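Putative aminooxidase (Propionibacterium acnes, PDB 2BA9) isomerises polyunsaturated fatty acids, producing conjugated linoleic acid, and carries a bound flavin-adenine dinucleotide in a fold of the flavin-containing amine oxidoreductase family. Local coordinates at residues 258-263 with 272-277; 229-234 with 396-401. All coordinates share one frame; numbering follows the deposited sequence.

Contact 1. Residues 258-263 with 272-277; sequences KFLDYS and YFSKII. With FAD (flavin-adenine dinucleotide), chain D.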
loop_
_atom_site.group_PDB
_atom_site.type_symbol
_atom_site.label_atom_id
_atom_site.label_comp_id
_atom_site.label_asym_id
_atom_site.label_seq_id
_atom_site.Cartn_x
_atom_site.Cartn_y
_atom_site.Cartn_z
ATOM N N LYS A 258 -15.498 -5.009 4.376
ATOM C CA LYS A 258 -15.991 -6.224 3.716
ATOM C C LYS A 258 -16.284 -7.342 4.711
ATOM O O LYS A 258 -17.187 -8.160 4.492
ATOM C CB LYS A 258 -14.983 -6.708 2.678
ATOM C CG LYS A 258 -14.686 -5.654 1.593
ATOM C CD LYS A 258 -14.322 -6.320 0.263
ATOM C CE LYS A 258 -14.301 -5.314 -0.890
ATOM N NZ LYS A 258 -12.939 -4.802 -1.098
ATOM N N PHE A 259 -15.483 -7.364 5.778
ATOM C CA PHE A 259 -15.617 -8.274 6.930
ATOM C C PHE A 259 -16.982 -8.128 7.586
ATOM O O PHE A 259 -17.530 -9.097 8.109
ATOM C CB PHE A 259 -14.486 -7.988 7.931
ATOM C CG PHE A 259 -14.663 -8.632 9.281
ATOM C CD1 PHE A 259 -14.339 -9.971 9.483
ATOM C CD2 PHE A 259 -15.114 -7.885 10.370
ATOM C CE1 PHE A 259 -14.492 -10.564 10.747
ATOM C CE2 PHE A 259 -15.264 -8.471 11.622
ATOM C CZ PHE A 259 -14.953 -9.813 11.807
ATOM N N LEU A 260 -17.534 -6.916 7.536
ATOM C CA LEU A 260 -18.874 -6.656 8.050
ATOM C C LEU A 260 -19.906 -7.574 7.421
ATOM O O LEU A 260 -20.854 -8.001 8.087
ATOM C CB LEU A 260 -19.292 -5.212 7.769
ATOM C CG LEU A 260 -18.547 -4.079 8.470
ATOM C CD1 LEU A 260 -19.086 -2.739 7.973
ATOM C CD2 LEU A 260 -18.684 -4.203 9.992
ATOM N N ASP A 261 -19.714 -7.875 6.139
ATOM C CA ASP A 261 -20.697 -8.631 5.366
ATOM C C ASP A 261 -20.731 -10.139 5.660
ATOM O O ASP A 261 -21.647 -10.817 5.202
ATOM C CB ASP A 261 -20.462 -8.430 3.857
ATOM C CG ASP A 261 -20.644 -6.986 3.405
ATOM O OD1 ASP A 261 -21.277 -6.182 4.124
ATOM O OD2 ASP A 261 -20.142 -6.661 2.306
ATOM N N TYR A 262 -19.746 -10.666 6.387
ATOM C CA TYR A 262 -19.728 -12.102 6.719
ATOM C C TYR A 262 -19.413 -12.408 8.196
ATOM O O TYR A 262 -18.975 -13.512 8.548
ATOM C CB TYR A 262 -18.777 -12.860 5.781
ATOM C CG TYR A 262 -17.323 -12.428 5.832
ATOM C CD1 TYR A 262 -16.439 -12.991 6.748
ATOM C CD2 TYR A 262 -16.833 -11.482 4.941
ATOM C CE1 TYR A 262 -15.109 -12.606 6.785
ATOM C CE2 TYR A 262 -15.513 -11.097 4.967
ATOM C CZ TYR A 262 -14.648 -11.659 5.890
ATOM O OH TYR A 262 -13.324 -11.267 5.917
ATOM N N SER A 263 -19.664 -11.425 9.056
ATOM C CA SER A 263 -19.395 -11.556 10.472
ATOM C C SER A 263 -20.593 -11.091 11.264
ATOM O O SER A 263 -21.481 -10.430 10.726
ATOM C CB SER A 263 -18.178 -10.716 10.857
ATOM O OG SER A 263 -18.443 -9.339 10.683
ATOM N N TYR A 272 -18.018 2.176 12.328
ATOM C CA TYR A 272 -16.680 2.680 12.008
ATOM C C TYR A 272 -16.080 2.070 10.751
ATOM O O TYR A 272 -15.507 2.790 9.932
ATOM C CB TYR A 272 -15.750 2.566 13.228
ATOM C CG TYR A 272 -16.064 3.684 14.202
ATOM C CD1 TYR A 272 -17.189 3.625 15.010
ATOM C CD2 TYR A 272 -15.290 4.840 14.237
ATOM C CE1 TYR A 272 -17.509 4.672 15.878
ATOM C CE2 TYR A 272 -15.599 5.885 15.084
ATOM C CZ TYR A 272 -16.710 5.800 15.902
ATOM O OH TYR A 272 -17.026 6.837 16.745
ATOM N N PHE A 273 -16.247 0.769 10.554
ATOM C CA PHE A 273 -15.693 0.155 9.344
ATOM C C PHE A 273 -16.422 0.627 8.063
ATOM O O PHE A 273 -15.831 0.635 6.975
ATOM C CB PHE A 273 -15.653 -1.373 9.454
ATOM C CG PHE A 273 -14.835 -1.890 10.624
ATOM C CD1 PHE A 273 -13.928 -1.077 11.308
ATOM C CD2 PHE A 273 -14.946 -3.211 11.018
ATOM C CE1 PHE A 273 -13.187 -1.579 12.378
ATOM C CE2 PHE A 273 -14.195 -3.712 12.073
ATOM C CZ PHE A 273 -13.324 -2.896 12.758
ATOM N N SER A 274 -17.681 1.039 8.212
ATOM C CA SER A 274 -18.457 1.636 7.114
ATOM C C SER A 274 -17.906 2.965 6.636
ATOM O O SER A 274 -18.290 3.420 5.562
ATOM C CB SER A 274 -19.916 1.880 7.521
ATOM O OG SER A 274 -20.594 0.676 7.813
ATOM N N LYS A 275 -17.047 3.610 7.431
ATOM C CA LYS A 275 -16.451 4.892 7.046
ATOM C C LYS A 275 -15.192 4.749 6.186
ATOM O O LYS A 275 -14.684 5.751 5.656
ATOM C CB LYS A 275 -16.078 5.705 8.279
ATOM C CG LYS A 275 -17.230 6.068 9.199
ATOM C CD LYS A 275 -16.691 6.654 10.503
ATOM C CE LYS A 275 -17.759 6.829 11.552
ATOM N NZ LYS A 275 -18.743 7.853 11.176
ATOM N N ILE A 276 -14.680 3.522 6.086
ATOM C CA ILE A 276 -13.465 3.236 5.329
ATOM C C ILE A 276 -13.721 3.542 3.857
ATOM O O ILE A 276 -14.736 3.128 3.304
ATOM C CB ILE A 276 -13.027 1.754 5.452
ATOM C CG1 ILE A 276 -12.662 1.407 6.910
ATOM C CG2 ILE A 276 -11.823 1.456 4.540
ATOM C CD1 ILE A 276 -12.478 -0.078 7.155
ATOM N N ILE A 277 -12.796 4.274 3.253
ATOM C CA ILE A 277 -12.808 4.542 1.815
ATOM C C ILE A 277 -11.545 3.959 1.197
ATOM O O ILE A 277 -10.504 3.865 1.856
ATOM C CB ILE A 277 -12.954 6.059 1.503
ATOM C CG1 ILE A 277 -12.021 6.927 2.350
ATOM C CG2 ILE A 277 -14.371 6.527 1.784
ATOM C CD1 ILE A 277 -12.103 8.436 2.006
HETATM P PA FAD D . -2.917 -7.230 0.622
HETATM O O1A FAD D . -1.559 -7.120 -0.007
HETATM O O2A FAD D . -4.082 -6.673 -0.170
HETATM O O5B FAD D . -3.240 -8.779 0.867
HETATM C C5B FAD D . -4.454 -9.096 1.507
HETATM C C4B FAD D . -4.701 -10.589 1.441
HETATM O O4B FAD D . -5.904 -10.882 2.121
HETATM C C3B FAD D . -4.820 -11.086 -0.001
HETATM O O3B FAD D . -3.931 -12.159 -0.215
HETATM C C2B FAD D . -6.274 -11.475 -0.124
HETATM O O2B FAD D . -6.502 -12.485 -1.107
HETATM C C1B FAD D . -6.629 -11.802 1.337
HETATM N N9A FAD D . -8.084 -11.701 1.547
HETATM C C8A FAD D . -8.902 -10.629 1.257
HETATM N N7A FAD D . -10.185 -10.957 1.580
HETATM C C5A FAD D . -10.192 -12.227 2.073
HETATM C C6A FAD D . -11.215 -13.076 2.541
HETATM N N6A FAD D . -12.417 -12.531 2.916
HETATM N N1A FAD D . -10.872 -14.339 3.013
HETATM C C2A FAD D . -9.561 -14.792 2.973
HETATM N N3A FAD D . -8.564 -13.947 2.505
HETATM C C4A FAD D . -8.870 -12.701 2.046
HETATM N N1 FAD D . 3.996 -1.153 -1.364
HETATM C C2 FAD D . 5.254 -0.675 -1.058
HETATM O O2 FAD D . 5.719 -0.847 0.069
HETATM N N3 FAD D . 5.974 0.021 -2.009
HETATM C C4 FAD D . 5.453 0.212 -3.272
HETATM O O4 FAD D . 6.135 0.825 -4.109
HETATM C C4X FAD D . 4.184 -0.284 -3.589
HETATM N N5 FAD D . 3.620 -0.091 -4.838
HETATM C C5X FAD D . 2.444 -0.715 -5.209
HETATM C C6 FAD D . 1.973 -0.619 -6.517
HETATM C C7 FAD D . 0.806 -1.285 -6.885
HETATM C C7M FAD D . 0.337 -1.173 -8.308
HETATM C C8 FAD D . 0.106 -2.034 -5.943
HETATM C C8M FAD D . -1.156 -2.765 -6.288
HETATM C C9 FAD D . 0.582 -2.118 -4.637
HETATM C C9A FAD D . 1.747 -1.454 -4.251
HETATM N N10 FAD D . 2.236 -1.508 -2.932
HETATM C C10 FAD D . 3.472 -0.987 -2.623
HETATM C "C1'" FAD D . 1.324 -1.804 -1.788
HETATM C "C2'" FAD D . 1.555 -3.198 -1.220
HETATM O "O2'" FAD D . 1.604 -4.190 -2.240
HETATM C "C3'" FAD D . 0.433 -3.480 -0.233
HETATM O "O3'" FAD D . 0.327 -2.389 0.685
HETATM C "C4'" FAD D . 0.668 -4.791 0.499
HETATM O "O4'" FAD D . 0.501 -5.904 -0.370
HETATM C "C5'" FAD D . -0.283 -4.856 1.686
HETATM O "O5'" FAD D . -0.319 -6.156 2.203
HETATM P P FAD D . -1.604 -6.652 3.057
HETATM O O1P FAD D . -1.444 -8.107 3.456
HETATM O O2P FAD D . -1.745 -5.750 4.234
HETATM O O3P FAD D . -2.869 -6.546 2.075
#
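Leu-260 and Phe-273 make a small apolar contact between two short neighbouring segments, one leading on from helix 256-259 and the other from helix 267-273. No hydrogen bond crosses it. Both methyls of Leu-260 do the touching: CD1 lies 4.0 Å from Phe-273 CB, while CD2 comes obliquely to the ring, 4.0 Å from Phe-273 CD2. In Leu-260, CG sits anti to the carbonyl carbon (chi1 -67°), which carries the branched end across to the phenylalanine. At the more exposed margin, Leu-260 CD1 also meets Ser-274 OG at 3.7 Å, a hydroxyl whose hydrogen bond goes back to Arg-270 O of helix 267-273. The turn that carries Leu-260 is tied down separately. Phe-259 O accepts from Tyr-262 N and, at 2.7 Å, from Ser-263 OG, the two donors arriving from opposite faces of the carbonyl plane. That carbonyl oxygen also lies over the centre of the Tyr-262 ring, whose OH comes within 3.4 Å of FAD N6A, so the segment reaches the adenine end of the cofactor. Around the pair, Phe-273 packs on Val-387 of helix 383-389 and Leu-256 of helix 256-259, and Ile-276 continues onto strand 359-373 through Tyr-369 and Pro-372.

Contact 2. Residues 229-234 with 396-401; sequences ITREDG and TFYAGE. With FAD (flavin-adenine dinucleotide), chain D.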
loop_
_atom_site.group_PDB
_atom_site.type_symbol
_atom_site.label_atom_id
_atom_site.label_comp_id
_atom_site.label_asym_id
_atom_site.label_seq_id
_atom_site.Cartn_x
_atom_site.Cartn_y
_atom_site.Cartn_z
ATOM N N ILE A 229 -18.199 -15.738 10.159
ATOM C CA ILE A 229 -17.454 -15.698 11.423
ATOM C C ILE A 229 -18.373 -15.154 12.509
ATOM O O ILE A 229 -18.945 -14.069 12.363
ATOM C CB ILE A 229 -16.175 -14.825 11.359
ATOM C CG1 ILE A 229 -15.182 -15.388 10.330
ATOM C CG2 ILE A 229 -15.529 -14.729 12.741
ATOM C CD1 ILE A 229 -13.914 -14.571 10.165
ATOM N N THR A 230 -18.519 -15.930 13.584
ATOM C CA THR A 230 -19.282 -15.534 14.765
ATOM C C THR A 230 -18.394 -15.663 16.004
ATOM O O THR A 230 -17.524 -16.537 16.073
ATOM C CB THR A 230 -20.539 -16.399 14.938
ATOM O OG1 THR A 230 -20.162 -17.781 15.012
ATOM C CG2 THR A 230 -21.491 -16.189 13.770
ATOM N N ARG A 231 -18.614 -14.792 16.980
ATOM C CA ARG A 231 -17.699 -14.674 18.107
ATOM C C ARG A 231 -18.450 -14.655 19.429
ATOM O O ARG A 231 -18.554 -13.618 20.079
ATOM C CB ARG A 231 -16.846 -13.417 17.963
ATOM C CG ARG A 231 -15.811 -13.511 16.871
ATOM C CD ARG A 231 -15.397 -12.143 16.400
ATOM N NE ARG A 231 -16.508 -11.411 15.785
ATOM C CZ ARG A 231 -16.524 -10.093 15.566
ATOM N NH1 ARG A 231 -17.580 -9.527 14.995
ATOM N NH2 ARG A 231 -15.489 -9.334 15.915
ATOM N N GLU A 232 -18.938 -15.819 19.834
ATOM C CA GLU A 232 -19.678 -15.955 21.077
ATOM C C GLU A 232 -18.909 -16.812 22.080
ATOM O O GLU A 232 -17.946 -17.488 21.728
ATOM C CB GLU A 232 -21.056 -16.577 20.824
ATOM C CG GLU A 232 -21.664 -16.297 19.459
ATOM C CD GLU A 232 -21.442 -17.452 18.482
ATOM O OE1 GLU A 232 -20.356 -17.528 17.852
ATOM O OE2 GLU A 232 -22.359 -18.294 18.355
ATOM N N ASP A 233 -19.346 -16.756 23.339
ATOM C CA ASP A 233 -18.817 -17.607 24.417
ATOM C C ASP A 233 -17.302 -17.455 24.624
ATOM O O ASP A 233 -16.662 -18.314 25.242
ATOM C CB ASP A 233 -19.155 -19.083 24.152
ATOM C CG ASP A 233 -20.622 -19.302 23.768
ATOM O OD1 ASP A 233 -21.517 -18.883 24.538
ATOM O OD2 ASP A 233 -20.870 -19.904 22.693
ATOM N N GLY A 234 -16.742 -16.359 24.116
ATOM C CA GLY A 234 -15.308 -16.080 24.234
ATOM C C GLY A 234 -14.442 -16.780 23.203
ATOM O O GLY A 234 -13.229 -16.876 23.378
ATOM N N THR A 396 -10.744 -10.350 18.975
ATOM C CA THR A 396 -10.547 -9.923 17.605
ATOM C C THR A 396 -9.564 -8.773 17.599
ATOM O O THR A 396 -9.737 -7.808 18.350
ATOM C CB THR A 396 -11.854 -9.438 16.983
ATOM O OG1 THR A 396 -12.843 -10.469 17.097
ATOM C CG2 THR A 396 -11.645 -9.078 15.515
ATOM N N PHE A 397 -8.540 -8.883 16.751
ATOM C CA PHE A 397 -7.546 -7.833 16.578
ATOM C C PHE A 397 -7.572 -7.332 15.136
ATOM O O PHE A 397 -7.915 -8.073 14.213
ATOM C CB PHE A 397 -6.162 -8.332 16.980
ATOM C CG PHE A 397 -6.052 -8.678 18.439
ATOM C CD1 PHE A 397 -5.645 -7.722 19.366
ATOM C CD2 PHE A 397 -6.373 -9.959 18.892
ATOM C CE1 PHE A 397 -5.534 -8.038 20.698
ATOM C CE2 PHE A 397 -6.282 -10.276 20.237
ATOM C CZ PHE A 397 -5.860 -9.316 21.142
ATOM N N TYR A 398 -7.231 -6.056 14.974
ATOM C CA TYR A 398 -7.362 -5.328 13.710
ATOM C C TYR A 398 -5.996 -4.892 13.203
ATOM O O TYR A 398 -5.230 -4.268 13.942
ATOM C CB TYR A 398 -8.272 -4.109 13.915
ATOM C CG TYR A 398 -9.596 -4.477 14.578
ATOM C CD1 TYR A 398 -10.584 -5.169 13.877
ATOM C CD2 TYR A 398 -9.847 -4.155 15.907
ATOM C CE1 TYR A 398 -11.787 -5.529 14.487
ATOM C CE2 TYR A 398 -11.048 -4.511 16.518
ATOM C CZ TYR A 398 -12.010 -5.196 15.800
ATOM O OH TYR A 398 -13.196 -5.528 16.400
ATOM N N ALA A 399 -5.702 -5.235 11.944
ATOM C CA ALA A 399 -4.410 -4.964 11.325
ATOM C C ALA A 399 -4.513 -4.726 9.799
ATOM O O ALA A 399 -5.569 -4.406 9.278
ATOM C CB ALA A 399 -3.449 -6.092 11.637
ATOM N N GLY A 400 -3.398 -4.851 9.086
ATOM C CA GLY A 400 -3.403 -4.618 7.644
ATOM C C GLY A 400 -3.381 -3.147 7.287
ATOM O O GLY A 400 -3.118 -2.288 8.130
ATOM N N GLU A 401 -3.665 -2.846 6.028
ATOM C CA GLU A 401 -3.434 -1.500 5.503
ATOM C C GLU A 401 -4.198 -0.407 6.264
ATOM O O GLU A 401 -3.612 0.617 6.587
ATOM C CB GLU A 401 -3.739 -1.445 4.020
ATOM C CG GLU A 401 -2.736 -2.234 3.156
ATOM C CD GLU A 401 -3.138 -2.298 1.690
ATOM O OE1 GLU A 401 -4.337 -2.510 1.421
ATOM O OE2 GLU A 401 -2.269 -2.144 0.812
HETATM P PA FAD D . -2.917 -7.230 0.622
HETATM O O1A FAD D . -1.559 -7.120 -0.007
HETATM O O2A FAD D . -4.082 -6.673 -0.170
HETATM O O5B FAD D . -3.240 -8.779 0.867
HETATM C C5B FAD D . -4.454 -9.096 1.507
HETATM C C4B FAD D . -4.701 -10.589 1.441
HETATM O O4B FAD D . -5.904 -10.882 2.121
HETATM C C3B FAD D . -4.820 -11.086 -0.001
HETATM O O3B FAD D . -3.931 -12.159 -0.215
HETATM C C2B FAD D . -6.274 -11.475 -0.124
HETATM O O2B FAD D . -6.502 -12.485 -1.107
HETATM C C1B FAD D . -6.629 -11.802 1.337
HETATM N N9A FAD D . -8.084 -11.701 1.547
HETATM C C8A FAD D . -8.902 -10.629 1.257
HETATM N N7A FAD D . -10.185 -10.957 1.580
HETATM C C5A FAD D . -10.192 -12.227 2.073
HETATM C C6A FAD D . -11.215 -13.076 2.541
HETATM N N6A FAD D . -12.417 -12.531 2.916
HETATM N N1A FAD D . -10.872 -14.339 3.013
HETATM C C2A FAD D . -9.561 -14.792 2.973
HETATM N N3A FAD D . -8.564 -13.947 2.505
HETATM C C4A FAD D . -8.870 -12.701 2.046
HETATM N N1 FAD D . 3.996 -1.153 -1.364
HETATM C C2 FAD D . 5.254 -0.675 -1.058
HETATM O O2 FAD D . 5.719 -0.847 0.069
HETATM N N3 FAD D . 5.974 0.021 -2.009
HETATM C C4 FAD D . 5.453 0.212 -3.272
HETATM O O4 FAD D . 6.135 0.825 -4.109
HETATM C C4X FAD D . 4.184 -0.284 -3.589
HETATM N N5 FAD D . 3.620 -0.091 -4.838
HETATM C C5X FAD D . 2.444 -0.715 -5.209
HETATM C C6 FAD D . 1.973 -0.619 -6.517
HETATM C C7 FAD D . 0.806 -1.285 -6.885
HETATM C C7M FAD D . 0.337 -1.173 -8.308
HETATM C C8 FAD D . 0.106 -2.034 -5.943
HETATM C C8M FAD D . -1.156 -2.765 -6.288
HETATM C C9 FAD D . 0.582 -2.118 -4.637
HETATM C C9A FAD D . 1.747 -1.454 -4.251
HETATM N N10 FAD D . 2.236 -1.508 -2.932
HETATM C C10 FAD D . 3.472 -0.987 -2.623
HETATM C "C1'" FAD D . 1.324 -1.804 -1.788
HETATM C "C2'" FAD D . 1.555 -3.198 -1.220
HETATM O "O2'" FAD D . 1.604 -4.190 -2.240
HETATM C "C3'" FAD D . 0.433 -3.480 -0.233
HETATM O "O3'" FAD D . 0.327 -2.389 0.685
HETATM C "C4'" FAD D . 0.668 -4.791 0.499
HETATM O "O4'" FAD D . 0.501 -5.904 -0.370
HETATM C "C5'" FAD D . -0.283 -4.856 1.686
HETATM O "O5'" FAD D . -0.319 -6.156 2.203
HETATM P P FAD D . -1.604 -6.652 3.057
HETATM O O1P FAD D . -1.444 -8.107 3.456
HETATM O O2P FAD D . -1.745 -5.750 4.234
HETATM O O3P FAD D . -2.869 -6.546 2.075
#
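Arg-231 and Thr-396 meet at about a right angle, the arginine reaching over from just past strand 226-230 to the start of strand 396-398. Its chain bends at chi3 (-64°), which turns the guanidinium so that its edge faces the threonine. Arg-231 NH2 donates to Thr-396 OG1 at 3.1 Å along a nearly straight line, 173° at the hydrogen, with the oxygen only 3° out of the guanidinium plane. The same OG1 is bonded to Arg-394 O, and Arg-231 CD also lies close to it. Tyr-398 OH is near that edge as well, 4.5 Å from Arg-231 NH2, but its hydrogen bond goes to Glu-269. The guanidinium is buried, and its charge is probably balanced chiefly by salt bridges from NH1 to Asp-264 and Glu-269. Further along 396-401 the chain reaches the cofactor: Glu-401 OE2 accepts from FAD O3' at 2.6 Å, while its OE1 pairs with Lys-45, and Gly-400 CA comes within 4.0 Å of FAD O2P. The bond thus links the loop after the first strand of the three-stranded antiparallel sheet to 396-398, an edge strand of the four-stranded parallel sheet, an arrangement consistent with the Rossmann-type FAD-binding domain of flavin-containing amine oxidoreductases.

Contact 1 is nested in the chain loop that contact 2 closes, and their centres lie about 13 Å apart. They meet directly at several places. Phe-273 of contact 1 sets its ring edge-to-face with Tyr-398 of contact 2, CZ of the former 3.5 Å from CE1 of the latter. Phe-259 CZ packs 4.1 Å from Arg-231 CZ, and Tyr-262 O is 2.9 Å from Ile-229 N, a probable backbone hydrogen bond. Both also touch FAD, but at different parts: 258-263 approaches the adenine amino group, whereas 396-401 reaches the ribityl chain and a phosphate. Together they line the adenine and the ribityl-phosphate parts of FAD, not its isoalloxazine ring.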